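Local coordinates for protein copper-containing nitrite reductase (Hyphomicrobium denitrificans 1NES1, PDB 6TFO) that probably reduces nitrite to nitric oxide, using copper ions and electrons supplied by cytochrome c, at residues Q79-I84 / Y116-G121; R201-D206 / E283-L288; Q299-T304 / G359-T364; L408-R413 / K438-M443. All coordinates share one frame; numbering follows the deposited sequence.

Contact 1: Q79-I84 / Y116-G121; sequences QHDAVI and YCSLPG. With CU (copper (II) ion), chain L.
His-80 and Cys-117 meet at a copper ion, with ND1 2.0 Å and SG 2.2 Å from CU. The sulfur lies at the edge of the imidazole, near its plane. His-122 and Met-127 complete the ligand set of this type 1 (blue copper) site in the N-terminal cupredoxin domain, and Glu-76 accepts a hydrogen bond from His-80 NE2. Among hydrogen bonds, Asp-81 holds the loop after the cysteine in a two-point grip: Ser-118 N gives to OD1 at 2.9 Å, and Ser-118 OG to the syn lone pair of OD2 at 2.6 Å. Arg-90 adds a salt bridge to OD2. Val-83 and Tyr-116 form an antiparallel hydrogen-bonded pair, with Val-83 N 2.7 Å from Tyr-116 O. Packing adds to these bonds: Val-83 CB sits over one face of the Tyr-116 ring, a CH-pi contact 4.0 Å from its centroid, and Leu-119 CG lies against the Gln-79 carbonyl, 3.4 Å from O. Two amides point at the thiolate: Leu-119 N at 3.5 Å from Cys-117 SG, and Asp-81 N through a weak, longer bond. Such N-H donors would draw charge from the sulfur and probably help set the properties of the copper-thiolate bond.

Contact 2: R201-D206 / E283-L288; sequences RVRVGD and EPEGGL
Glu-283 runs out past the Val-202 carbonyl to meet Arg-201. CB lies 3.5 Å from Val-202 O, the same carbonyl that accepts the hydrogen bond of Glu-283 N. With CG anti to the carbonyl carbon (chi1 -80°), the chain starts out beside its own backbone N, and CG stays 3.8 Å from Val-202 O. Beyond CG the chain is extended, bringing CD to 4.0 Å from Arg-201 NE. At the tip, OE2 takes the salt bridge from Arg-201 NE at 2.9 Å on its anti lone pair, the carboxylate turned 77° from the guanidinium plane; Ile-159 N also gives to OE2. The stronger polar partner of Arg-201 is Glu-294, reached by NH1. A second, long salt bridge links Arg-203 NH2 to Glu-285 OE1, 3.6 Å apart. Val-204 N bonds to Glu-283 O at 2.9 Å; with the bond from Glu-283 N to Val-202 O it makes the parallel bridge of Arg-203 with Glu-283. The contact thus joins the ends of strand 200-203, outermost in its sheet within this chain, and its parallel neighbour 277-283 in the second cupredoxin domain, with Leu-288 packing onto Phe-355 of strand 351-360.

Contact 3: Q299-T304 / G359-T364; sequences QGEIYT and GGPNFT
Phe-363 turns the edge of its ring toward Glu-301 and Tyr-303, whose OE1 and OH both lie near the ring plane; the carboxylate is turned 73° from it. Phe-329 meets the same phenyl in an edge-to-face arrangement. The Tyr-303 ring has Pro-361 CD at its edge, the two side chains tip to tip, and the Asn-362 amide is turned 80° from the phenol plane. These groups gather where two parallel strands of the third cupredoxin domain, 293-302 and 351-360, end side by side. Gly-359 lies about 6 Å from the side chain of His-262, a copper ligand, so the strand ends border that site. Gly-300 and Gly-360 pair in parallel fashion, and Glu-301 N bonds to Gly-360 O at 2.8 Å. A cis peptide before Pro-361 then turns the chain. The bend at chi2 (108°) sets CD of Glu-301 beside the Gly-360 carbonyl, and its two oxygens meet the next amides: Asn-362 N gives to the syn lone pair of OE1 at 3.0 Å, and Phe-363 N reaches OE2 at 2.9 Å from above the carboxylate plane. Tyr-303 OH donates to OE1 as well, 2.7 Å away on the anti side; the buried carboxylate is thus met by several donors, which would favour its ionised form. Asn-362 ND2 in turn gives to Tyr-303 OH at 2.9 Å and also bonds to Ser-422 of the third subunit. A bound water closes the network, donating to Glu-301 OE2 and Phe-363 O while accepting from Gln-299 NE2 at 2.9 Å.

Contact 4: L408-R413 / K438-M443; sequences LDRGGR and KNDAIM
Arg-410 and Asp-440 both begin with CG between the backbone N and the carbonyl carbon (chi1 56° and 63°); further bends of the arginine at chi2 and chi3 set CD and NE, and the guanidinium lies inside the curve of residues 438-443. Within it Asp-440 forms an Asx turn, its OD1 accepting from Ile-442 N at 3.1 Å, from above the carboxylate plane, and an Asx motif with Met-443 N, which meets OD1 nearly along its C-O axis. The same oxygen makes the salt bridge to Arg-410 NH1, 3.1 Å away, with the carboxylate turned 67° from the guanidinium; OD2 lies over one face of that group. Two carbonyls are gripped at the guanidinium edge. Lys-438 O receives NH1 and NH2 end-on, both from the same face of its carbonyl plane, NH2 at 3.0 Å. Gly-411 O receives NE and NH2 side-on, NE at 3.0 Å, so the arginine also clasps its own loop, just before strand 412-418 of the third cupredoxin domain. Held on several sides, the guanidinium has little freedom to rotate. The C-terminal tail is placed against the fourth subunit: Tyr-238 of that chain bonds to Lys-438 O, and Met-443 pairs in an antiparallel ladder with a strand of that chain. On the apolar side, Ile-442 CG2 packs against Arg-410 CD at 3.6 Å, and Ile-442 CD1 presses on Asp-409 CB at 3.4 Å.

In the fold
From the N terminus the contacts follow one another in series; none nests in or crosses another. Contact 1 closes a 31-residue loop in the N-terminal cupredoxin domain and is remote from the rest, its centre about 63 Å from that of contact 2. Contact 2 closes a 76-residue loop within the second cupredoxin domain, joining the ends of strands 200-203 and 277-283. Contact 3 then ties the ends of strands 293-302 and 351-360 in the third domain, its centre about 10 Å from the centre of the chain. Contact 4 fastens the C-terminal tail to the loop before strand 412-418. Contacts 2, 3 and 4 are about 17 Å apart pairwise at their nearest atoms.

Contact 1: Q79-I84 / Y116-G121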
loop_
_atom_site.group_PDB
_atom_site.type_symbol
_atom_site.label_atom_id
_atom_site.label_comp_id
_atom_site.label_asym_id
_atom_site.label_seq_id
_atom_site.Cartn_x
_atom_site.Cartn_y
_atom_site.Cartn_z
ATOM N N GLN C 79 -8.691 6.586 22.737
ATOM C CA GLN C 79 -9.768 7.519 23.149
ATOM C C GLN C 79 -9.134 8.891 23.370
ATOM O O GLN C 79 -8.026 8.963 23.951
ATOM C CB GLN C 79 -10.503 7.054 24.400
ATOM C CG GLN C 79 -11.240 5.745 24.189
ATOM C CD GLN C 79 -12.258 5.516 25.275
ATOM O OE1 GLN C 79 -12.095 5.920 26.418
ATOM N NE2 GLN C 79 -13.355 4.898 24.897
ATOM N N HIS C 80 -9.806 9.928 22.870
ATOM C CA HIS C 80 -9.342 11.338 22.905
ATOM C C HIS C 80 -10.529 12.303 23.039
ATOM O O HIS C 80 -11.640 12.034 22.504
ATOM C CB HIS C 80 -8.518 11.701 21.655
ATOM C CG HIS C 80 -7.340 10.822 21.406
ATOM N ND1 HIS C 80 -6.237 10.836 22.209
ATOM C CD2 HIS C 80 -7.105 9.910 20.439
ATOM C CE1 HIS C 80 -5.363 9.963 21.761
ATOM N NE2 HIS C 80 -5.879 9.373 20.682
ATOM N N ASP C 81 -10.266 13.408 23.721
ATOM C CA ASP C 81 -11.035 14.659 23.593
ATOM C C ASP C 81 -10.030 15.816 23.514
ATOM O O ASP C 81 -8.808 15.570 23.488
ATOM C CB ASP C 81 -12.045 14.768 24.735
ATOM C CG ASP C 81 -11.409 14.874 26.104
ATOM O OD1 ASP C 81 -10.227 15.175 26.160
ATOM O OD2 ASP C 81 -12.121 14.659 27.093
ATOM N N ALA C 82 -10.547 17.032 23.409
ATOM C CA ALA C 82 -9.809 18.289 23.606
ATOM C C ALA C 82 -10.601 19.110 24.620
ATOM O O ALA C 82 -11.838 19.160 24.485
ATOM C CB ALA C 82 -9.644 18.998 22.282
ATOM N N VAL C 83 -9.923 19.682 25.602
ATOM C CA VAL C 83 -10.545 20.457 26.703
ATOM C C VAL C 83 -9.800 21.784 26.823
ATOM O O VAL C 83 -8.557 21.782 26.707
ATOM C CB VAL C 83 -10.514 19.665 28.019
ATOM C CG1 VAL C 83 -11.144 20.451 29.163
ATOM C CG2 VAL C 83 -11.180 18.315 27.867
ATOM N N ILE C 84 -10.542 22.867 27.049
ATOM C CA ILE C 84 -10.012 24.224 27.384
ATOM C C ILE C 84 -10.739 24.676 28.651
ATOM O O ILE C 84 -11.977 24.893 28.581
ATOM C CB ILE C 84 -10.224 25.177 26.193
ATOM C CG1 ILE C 84 -9.946 24.463 24.867
ATOM C CG2 ILE C 84 -9.405 26.448 26.367
ATOM C CD1 ILE C 84 -9.639 25.383 23.713
ATOM N N TYR C 116 -6.030 20.374 25.823
ATOM C CA TYR C 116 -5.420 19.093 26.238
ATOM C C TYR C 116 -6.454 17.968 26.192
ATOM O O TYR C 116 -7.663 18.228 26.180
ATOM C CB TYR C 116 -4.830 19.253 27.637
ATOM C CG TYR C 116 -5.866 19.407 28.711
ATOM C CD1 TYR C 116 -6.407 18.295 29.329
ATOM C CD2 TYR C 116 -6.330 20.659 29.085
ATOM C CE1 TYR C 116 -7.379 18.418 30.308
ATOM C CE2 TYR C 116 -7.296 20.800 30.071
ATOM C CZ TYR C 116 -7.833 19.675 30.677
ATOM O OH TYR C 116 -8.788 19.795 31.641
ATOM N N CYS C 117 -5.972 16.731 26.165
ATOM C CA CYS C 117 -6.799 15.509 26.235
ATOM C C CYS C 117 -6.931 15.123 27.707
ATOM O O CYS C 117 -5.924 15.117 28.409
ATOM C CB CYS C 117 -6.181 14.377 25.424
ATOM S SG CYS C 117 -7.147 12.852 25.522
ATOM N N SER C 118 -8.136 14.831 28.167
ATOM C CA SER C 118 -8.419 14.520 29.592
ATOM C C SER C 118 -8.363 13.011 29.826
ATOM O O SER C 118 -8.509 12.627 30.978
ATOM C CB SER C 118 -9.764 15.057 30.007
ATOM O OG SER C 118 -10.802 14.344 29.355
ATOM N N LEU C 119 -8.215 12.186 28.787
ATOM C CA LEU C 119 -8.146 10.706 28.969
ATOM C C LEU C 119 -6.926 10.336 29.836
ATOM O O LEU C 119 -5.896 11.002 29.824
ATOM C CB LEU C 119 -8.122 10.011 27.604
ATOM C CG LEU C 119 -9.486 9.668 26.981
ATOM C CD1 LEU C 119 -10.362 8.833 27.917
ATOM C CD2 LEU C 119 -10.222 10.930 26.559
ATOM N N PRO C 120 -7.014 9.281 30.668
ATOM C CA PRO C 120 -5.946 8.957 31.615
ATOM C C PRO C 120 -4.559 8.922 30.965
ATOM O O PRO C 120 -4.347 8.155 30.034
ATOM C CB PRO C 120 -6.340 7.563 32.150
ATOM C CG PRO C 120 -7.856 7.520 31.999
ATOM C CD PRO C 120 -8.141 8.325 30.742
ATOM N N GLY C 121 -3.677 9.799 31.434
ATOM C CA GLY C 121 -2.266 9.826 31.021
ATOM C C GLY C 121 -2.004 10.560 29.711
ATOM O O GLY C 121 -0.823 10.807 29.439
HETATM CU CU CU L . -6.104 11.579 24.101
#

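Contact 2: R201-D206 / E283-L288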
loop_
_atom_site.group_PDB
_atom_site.type_symbol
_atom_site.label_atom_id
_atom_site.label_comp_id
_atom_site.label_asym_id
_atom_site.label_seq_id
_atom_site.Cartn_x
_atom_site.Cartn_y
_atom_site.Cartn_z
ATOM N N ARG C 201 -28.955 43.751 -18.835
ATOM C CA ARG C 201 -30.350 44.203 -18.577
ATOM C C ARG C 201 -30.880 44.819 -19.872
ATOM O O ARG C 201 -30.326 45.843 -20.331
ATOM C CB ARG C 201 -30.380 45.203 -17.417
ATOM C CG ARG C 201 -31.746 45.333 -16.763
ATOM C CD ARG C 201 -31.645 45.996 -15.405
ATOM N NE ARG C 201 -32.902 45.925 -14.657
ATOM C CZ ARG C 201 -33.008 46.005 -13.329
ATOM N NH1 ARG C 201 -31.937 46.125 -12.562
ATOM N NH2 ARG C 201 -34.198 45.934 -12.771
ATOM N N VAL C 202 -31.854 44.160 -20.476
ATOM C CA VAL C 202 -32.560 44.642 -21.688
ATOM C C VAL C 202 -34.076 44.545 -21.441
ATOM O O VAL C 202 -34.513 44.071 -20.350
ATOM C CB VAL C 202 -32.107 43.841 -22.923
ATOM C CG1 VAL C 202 -30.612 44.012 -23.158
ATOM C CG2 VAL C 202 -32.496 42.362 -22.836
ATOM N N ARG C 203 -34.854 45.030 -22.408
ATOM C CA ARG C 203 -36.332 44.997 -22.401
ATOM C C ARG C 203 -36.741 43.929 -23.421
ATOM O O ARG C 203 -36.056 43.833 -24.453
ATOM C CB ARG C 203 -36.815 46.410 -22.729
ATOM C CG ARG C 203 -38.318 46.536 -22.905
ATOM C CD ARG C 203 -38.630 47.650 -23.893
ATOM N NE ARG C 203 -40.024 48.062 -23.796
ATOM C CZ ARG C 203 -41.050 47.422 -24.362
ATOM N NH1 ARG C 203 -40.862 46.355 -25.124
ATOM N NH2 ARG C 203 -42.275 47.875 -24.186
ATOM N N VAL C 204 -37.776 43.130 -23.153
ATOM C CA VAL C 204 -38.307 42.172 -24.169
ATOM C C VAL C 204 -38.562 42.960 -25.458
ATOM O O VAL C 204 -38.923 44.171 -25.368
ATOM C CB VAL C 204 -39.553 41.399 -23.699
ATOM C CG1 VAL C 204 -40.757 42.305 -23.417
ATOM C CG2 VAL C 204 -39.907 40.285 -24.681
ATOM N N GLY C 205 -38.348 42.318 -26.609
ATOM C CA GLY C 205 -38.462 42.960 -27.933
ATOM C C GLY C 205 -37.161 43.589 -28.397
ATOM O O GLY C 205 -37.000 43.721 -29.622
ATOM N N ASP C 206 -36.254 43.950 -27.483
ATOM C CA ASP C 206 -34.927 44.522 -27.837
ATOM C C ASP C 206 -34.192 43.594 -28.815
ATOM O O ASP C 206 -34.396 42.363 -28.759
ATOM C CB ASP C 206 -34.062 44.780 -26.606
ATOM C CG ASP C 206 -34.433 46.039 -25.854
ATOM O OD1 ASP C 206 -35.220 46.803 -26.395
ATOM O OD2 ASP C 206 -33.922 46.240 -24.731
ATOM N N GLU C 283 -36.335 42.329 -19.190
ATOM C CA GLU C 283 -37.473 42.953 -18.464
ATOM C C GLU C 283 -38.764 42.760 -19.257
ATOM O O GLU C 283 -38.796 42.905 -20.477
ATOM C CB GLU C 283 -37.223 44.439 -18.237
ATOM C CG GLU C 283 -36.306 44.739 -17.063
ATOM C CD GLU C 283 -36.302 46.215 -16.709
ATOM O OE1 GLU C 283 -37.291 46.878 -17.042
ATOM O OE2 GLU C 283 -35.329 46.700 -16.102
ATOM N N PRO C 284 -39.893 42.444 -18.595
ATOM C CA PRO C 284 -41.191 42.440 -19.275
ATOM C C PRO C 284 -41.564 43.896 -19.607
ATOM O O PRO C 284 -40.926 44.786 -19.065
ATOM C CB PRO C 284 -42.124 41.791 -18.235
ATOM C CG PRO C 284 -41.497 42.130 -16.891
ATOM C CD PRO C 284 -40.006 42.175 -17.152
ATOM N N GLU C 285 -42.563 44.127 -20.464
ATOM C CA GLU C 285 -42.935 45.489 -20.952
ATOM C C GLU C 285 -43.096 46.460 -19.776
ATOM O O GLU C 285 -42.509 47.573 -19.841
ATOM C CB GLU C 285 -44.203 45.432 -21.799
ATOM C CG GLU C 285 -43.984 44.806 -23.159
ATOM C CD GLU C 285 -44.896 45.348 -24.242
ATOM O OE1 GLU C 285 -44.486 45.298 -25.414
ATOM O OE2 GLU C 285 -45.998 45.844 -23.900
ATOM N N GLY C 286 -43.788 46.047 -18.709
ATOM C CA GLY C 286 -44.001 46.897 -17.515
ATOM C C GLY C 286 -42.728 47.300 -16.779
ATOM O O GLY C 286 -42.776 48.265 -16.017
ATOM N N GLY C 287 -41.614 46.590 -16.966
ATOM C CA GLY C 287 -40.504 46.550 -15.994
ATOM C C GLY C 287 -40.834 45.557 -14.893
ATOM O O GLY C 287 -41.922 44.978 -14.942
ATOM N N LEU C 288 -39.939 45.347 -13.938
ATOM C CA LEU C 288 -40.225 44.514 -12.747
ATOM C C LEU C 288 -40.861 45.419 -11.705
ATOM O O LEU C 288 -40.627 46.617 -11.729
ATOM C CB LEU C 288 -38.927 43.908 -12.202
ATOM C CG LEU C 288 -38.276 42.832 -13.066
ATOM C CD1 LEU C 288 -36.956 42.428 -12.445
ATOM C CD2 LEU C 288 -39.171 41.611 -13.219
#

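Contact 3: Q299-T304 / G359-T364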
loop_
_atom_site.group_PDB
_atom_site.type_symbol
_atom_site.label_atom_id
_atom_site.label_comp_id
_atom_site.label_asym_id
_atom_site.label_seq_id
_atom_site.Cartn_x
_atom_site.Cartn_y
_atom_site.Cartn_z
ATOM N N GLN C 299 -23.910 31.638 -7.504
ATOM C CA GLN C 299 -23.232 30.549 -6.759
ATOM C C GLN C 299 -22.545 29.649 -7.777
ATOM O O GLN C 299 -23.147 29.329 -8.817
ATOM C CB GLN C 299 -24.227 29.765 -5.897
ATOM C CG GLN C 299 -23.667 28.502 -5.277
ATOM C CD GLN C 299 -24.690 27.851 -4.390
ATOM O OE1 GLN C 299 -25.450 28.529 -3.693
ATOM N NE2 GLN C 299 -24.714 26.525 -4.423
ATOM N N GLY C 300 -21.329 29.227 -7.457
ATOM C CA GLY C 300 -20.628 28.211 -8.256
ATOM C C GLY C 300 -19.657 27.423 -7.415
ATOM O O GLY C 300 -19.479 27.751 -6.212
ATOM N N GLU C 301 -19.055 26.421 -8.046
ATOM C CA GLU C 301 -18.112 25.480 -7.400
ATOM C C GLU C 301 -16.743 25.571 -8.095
ATOM O O GLU C 301 -16.674 25.839 -9.306
ATOM C CB GLU C 301 -18.652 24.042 -7.441
ATOM C CG GLU C 301 -20.152 23.881 -7.191
ATOM C CD GLU C 301 -20.984 23.509 -8.405
ATOM O OE1 GLU C 301 -20.452 22.819 -9.313
ATOM O OE2 GLU C 301 -22.176 23.876 -8.439
ATOM N N ILE C 302 -15.680 25.331 -7.337
ATOM C CA ILE C 302 -14.297 25.190 -7.861
ATOM C C ILE C 302 -13.748 23.850 -7.344
ATOM O O ILE C 302 -13.984 23.502 -6.165
ATOM C CB ILE C 302 -13.454 26.439 -7.502
ATOM C CG1 ILE C 302 -13.898 27.644 -8.336
ATOM C CG2 ILE C 302 -11.965 26.168 -7.652
ATOM C CD1 ILE C 302 -13.167 28.924 -8.027
ATOM N N TYR C 303 -13.095 23.118 -8.241
ATOM C CA TYR C 303 -12.636 21.717 -8.070
ATOM C C TYR C 303 -11.103 21.722 -8.053
ATOM O O TYR C 303 -10.472 21.683 -9.119
ATOM C CB TYR C 303 -13.197 20.849 -9.202
ATOM C CG TYR C 303 -14.695 20.776 -9.255
ATOM C CD1 TYR C 303 -15.445 21.814 -9.793
ATOM C CD2 TYR C 303 -15.373 19.679 -8.750
ATOM C CE1 TYR C 303 -16.835 21.755 -9.844
ATOM C CE2 TYR C 303 -16.760 19.601 -8.796
ATOM C CZ TYR C 303 -17.496 20.642 -9.339
ATOM O OH TYR C 303 -18.862 20.585 -9.375
ATOM N N THR C 304 -10.509 21.814 -6.867
ATOM C CA THR C 304 -9.043 21.936 -6.696
ATOM C C THR C 304 -8.436 20.597 -6.287
ATOM O O THR C 304 -9.112 19.823 -5.561
ATOM C CB THR C 304 -8.692 23.026 -5.681
ATOM O OG1 THR C 304 -9.341 22.727 -4.443
ATOM C CG2 THR C 304 -9.091 24.404 -6.162
ATOM N N GLY C 359 -24.395 29.467 -11.613
ATOM C CA GLY C 359 -23.451 29.073 -12.676
ATOM C C GLY C 359 -23.158 27.590 -12.576
ATOM O O GLY C 359 -23.233 26.878 -13.615
ATOM N N GLY C 360 -22.905 27.126 -11.354
ATOM C CA GLY C 360 -22.647 25.701 -11.053
ATOM C C GLY C 360 -21.161 25.375 -11.146
ATOM O O GLY C 360 -20.369 25.989 -10.434
ATOM N N PRO C 361 -20.726 24.441 -12.029
ATOM C CA PRO C 361 -21.585 23.811 -13.033
ATOM C C PRO C 361 -22.539 22.681 -12.617
ATOM O O PRO C 361 -23.276 22.250 -13.475
ATOM C CB PRO C 361 -20.562 23.146 -13.963
ATOM C CG PRO C 361 -19.448 22.755 -13.041
ATOM C CD PRO C 361 -19.342 23.953 -12.118
ATOM N N ASN C 362 -22.514 22.210 -11.366
ATOM C CA ASN C 362 -23.119 20.884 -11.065
ATOM C C ASN C 362 -24.193 20.919 -9.975
ATOM O O ASN C 362 -25.115 20.107 -10.119
ATOM C CB ASN C 362 -22.026 19.878 -10.741
ATOM C CG ASN C 362 -21.254 19.522 -11.988
ATOM O OD1 ASN C 362 -21.851 19.250 -13.016
ATOM N ND2 ASN C 362 -19.938 19.514 -11.904
ATOM N N PHE C 363 -24.092 21.787 -8.957
ATOM C CA PHE C 363 -24.894 21.696 -7.713
ATOM C C PHE C 363 -26.078 22.689 -7.694
ATOM O O PHE C 363 -25.902 23.899 -8.006
ATOM C CB PHE C 363 -23.979 21.907 -6.510
ATOM C CG PHE C 363 -23.141 20.705 -6.189
ATOM C CD1 PHE C 363 -22.008 20.418 -6.926
ATOM C CD2 PHE C 363 -23.519 19.831 -5.186
ATOM C CE1 PHE C 363 -21.263 19.288 -6.651
ATOM C CE2 PHE C 363 -22.770 18.700 -4.919
ATOM C CZ PHE C 363 -21.642 18.438 -5.642
ATOM N N THR C 364 -27.242 22.189 -7.254
ATOM C CA THR C 364 -28.498 22.944 -6.990
ATOM C C THR C 364 -28.391 23.630 -5.625
ATOM O O THR C 364 -28.104 22.953 -4.627
ATOM C CB THR C 364 -29.701 21.996 -7.070
ATOM O OG1 THR C 364 -29.778 21.513 -8.416
ATOM C CG2 THR C 364 -31.017 22.652 -6.727
HETATM O O HOH W 1 -23.705 25.500 -6.961
#

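Contact 4: L408-R413 / K438-M443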
loop_
_atom_site.group_PDB
_atom_site.type_symbol
_atom_site.label_atom_id
_atom_site.label_comp_id
_atom_site.label_asym_id
_atom_site.label_seq_id
_atom_site.Cartn_x
_atom_site.Cartn_y
_atom_site.Cartn_z
ATOM N N LEU C 408 -37.076 44.777 4.505
ATOM C CA LEU C 408 -36.257 44.847 5.726
ATOM C C LEU C 408 -37.094 45.562 6.775
ATOM O O LEU C 408 -37.063 46.795 6.826
ATOM C CB LEU C 408 -34.953 45.569 5.394
ATOM C CG LEU C 408 -34.038 44.788 4.455
ATOM C CD1 LEU C 408 -32.825 45.624 4.076
ATOM C CD2 LEU C 408 -33.633 43.469 5.101
ATOM N N ASP C 409 -37.852 44.789 7.537
ATOM C CA ASP C 409 -38.728 45.312 8.613
ATOM C C ASP C 409 -37.818 45.885 9.704
ATOM O O ASP C 409 -38.215 46.869 10.336
ATOM C CB ASP C 409 -39.673 44.238 9.171
ATOM C CG ASP C 409 -40.211 43.279 8.120
ATOM O OD1 ASP C 409 -39.506 42.294 7.790
ATOM O OD2 ASP C 409 -41.312 43.539 7.621
ATOM N N ARG C 410 -36.646 45.284 9.917
ATOM C CA ARG C 410 -35.770 45.636 11.063
ATOM C C ARG C 410 -34.309 45.303 10.739
ATOM O O ARG C 410 -34.045 44.667 9.698
ATOM C CB ARG C 410 -36.248 44.907 12.322
ATOM C CG ARG C 410 -36.334 43.390 12.183
ATOM C CD ARG C 410 -35.964 42.753 13.504
ATOM N NE ARG C 410 -34.604 43.126 13.872
ATOM C CZ ARG C 410 -34.113 43.127 15.110
ATOM N NH1 ARG C 410 -34.865 42.781 16.147
ATOM N NH2 ARG C 410 -32.850 43.482 15.299
ATOM N N GLY C 411 -33.405 45.727 11.617
ATOM C CA GLY C 411 -31.951 45.689 11.394
ATOM C C GLY C 411 -31.375 44.319 11.697
ATOM O O GLY C 411 -32.100 43.465 12.273
ATOM N N GLY C 412 -30.114 44.135 11.305
ATOM C CA GLY C 412 -29.319 42.923 11.570
ATOM C C GLY C 412 -28.280 42.668 10.485
ATOM O O GLY C 412 -28.276 43.365 9.442
ATOM N N ARG C 413 -27.407 41.693 10.723
ATOM C CA ARG C 413 -26.599 41.027 9.674
ATOM C C ARG C 413 -27.415 39.834 9.166
ATOM O O ARG C 413 -27.616 38.878 9.937
ATOM C CB ARG C 413 -25.241 40.613 10.239
ATOM C CG ARG C 413 -24.535 39.544 9.416
ATOM C CD ARG C 413 -23.120 39.319 9.887
ATOM N NE ARG C 413 -22.285 40.361 9.317
ATOM C CZ ARG C 413 -21.447 41.125 9.999
ATOM N NH1 ARG C 413 -20.738 42.042 9.359
ATOM N NH2 ARG C 413 -21.309 40.962 11.308
ATOM N N LYS C 438 -30.708 46.462 18.259
ATOM C CA LYS C 438 -30.664 44.995 18.542
ATOM C C LYS C 438 -32.083 44.504 18.863
ATOM O O LYS C 438 -32.507 43.493 18.274
ATOM C CB LYS C 438 -29.726 44.623 19.700
ATOM C CG LYS C 438 -29.624 43.118 19.952
ATOM C CD LYS C 438 -29.144 42.722 21.329
ATOM C CE LYS C 438 -27.663 42.960 21.531
ATOM N NZ LYS C 438 -26.838 41.935 20.846
ATOM N N ASN C 439 -32.785 45.219 19.751
ATOM C CA ASN C 439 -34.135 44.870 20.266
ATOM C C ASN C 439 -35.178 45.871 19.741
ATOM O O ASN C 439 -34.994 47.095 19.955
ATOM C CB ASN C 439 -34.139 44.827 21.794
ATOM C CG ASN C 439 -33.299 43.702 22.364
ATOM O OD1 ASN C 439 -33.132 42.649 21.752
ATOM N ND2 ASN C 439 -32.781 43.922 23.559
ATOM N N ASP C 440 -36.204 45.360 19.049
ATOM C CA ASP C 440 -37.460 46.079 18.694
ATOM C C ASP C 440 -38.641 45.122 18.933
ATOM O O ASP C 440 -38.424 44.041 19.503
ATOM C CB ASP C 440 -37.397 46.688 17.280
ATOM C CG ASP C 440 -37.244 45.721 16.108
ATOM O OD1 ASP C 440 -37.499 44.496 16.274
ATOM O OD2 ASP C 440 -36.863 46.215 15.018
ATOM N N ALA C 441 -39.849 45.516 18.528
ATOM C CA ALA C 441 -41.108 44.767 18.752
ATOM C C ALA C 441 -41.143 43.475 17.917
ATOM O O ALA C 441 -41.918 42.577 18.310
ATOM C CB ALA C 441 -42.290 45.652 18.434
ATOM N N ILE C 442 -40.355 43.383 16.830
ATOM C CA ILE C 442 -40.353 42.248 15.845
ATOM C C ILE C 442 -39.472 41.106 16.378
ATOM O O ILE C 442 -39.865 39.928 16.175
ATOM C CB ILE C 442 -39.919 42.721 14.437
ATOM C CG1 ILE C 442 -41.063 43.462 13.744
ATOM C CG2 ILE C 442 -39.396 41.578 13.573
ATOM C CD1 ILE C 442 -40.680 44.072 12.410
ATOM N N MET C 443 -38.341 41.429 17.020
ATOM C CA MET C 443 -37.483 40.432 17.719
ATOM C C MET C 443 -36.645 41.133 18.797
ATOM O O MET C 443 -35.999 42.149 18.467
ATOM C CB MET C 443 -36.547 39.731 16.728
ATOM C CG MET C 443 -35.782 38.578 17.342
ATOM S SD MET C 443 -34.862 37.689 16.073
ATOM C CE MET C 443 -36.186 36.763 15.291
#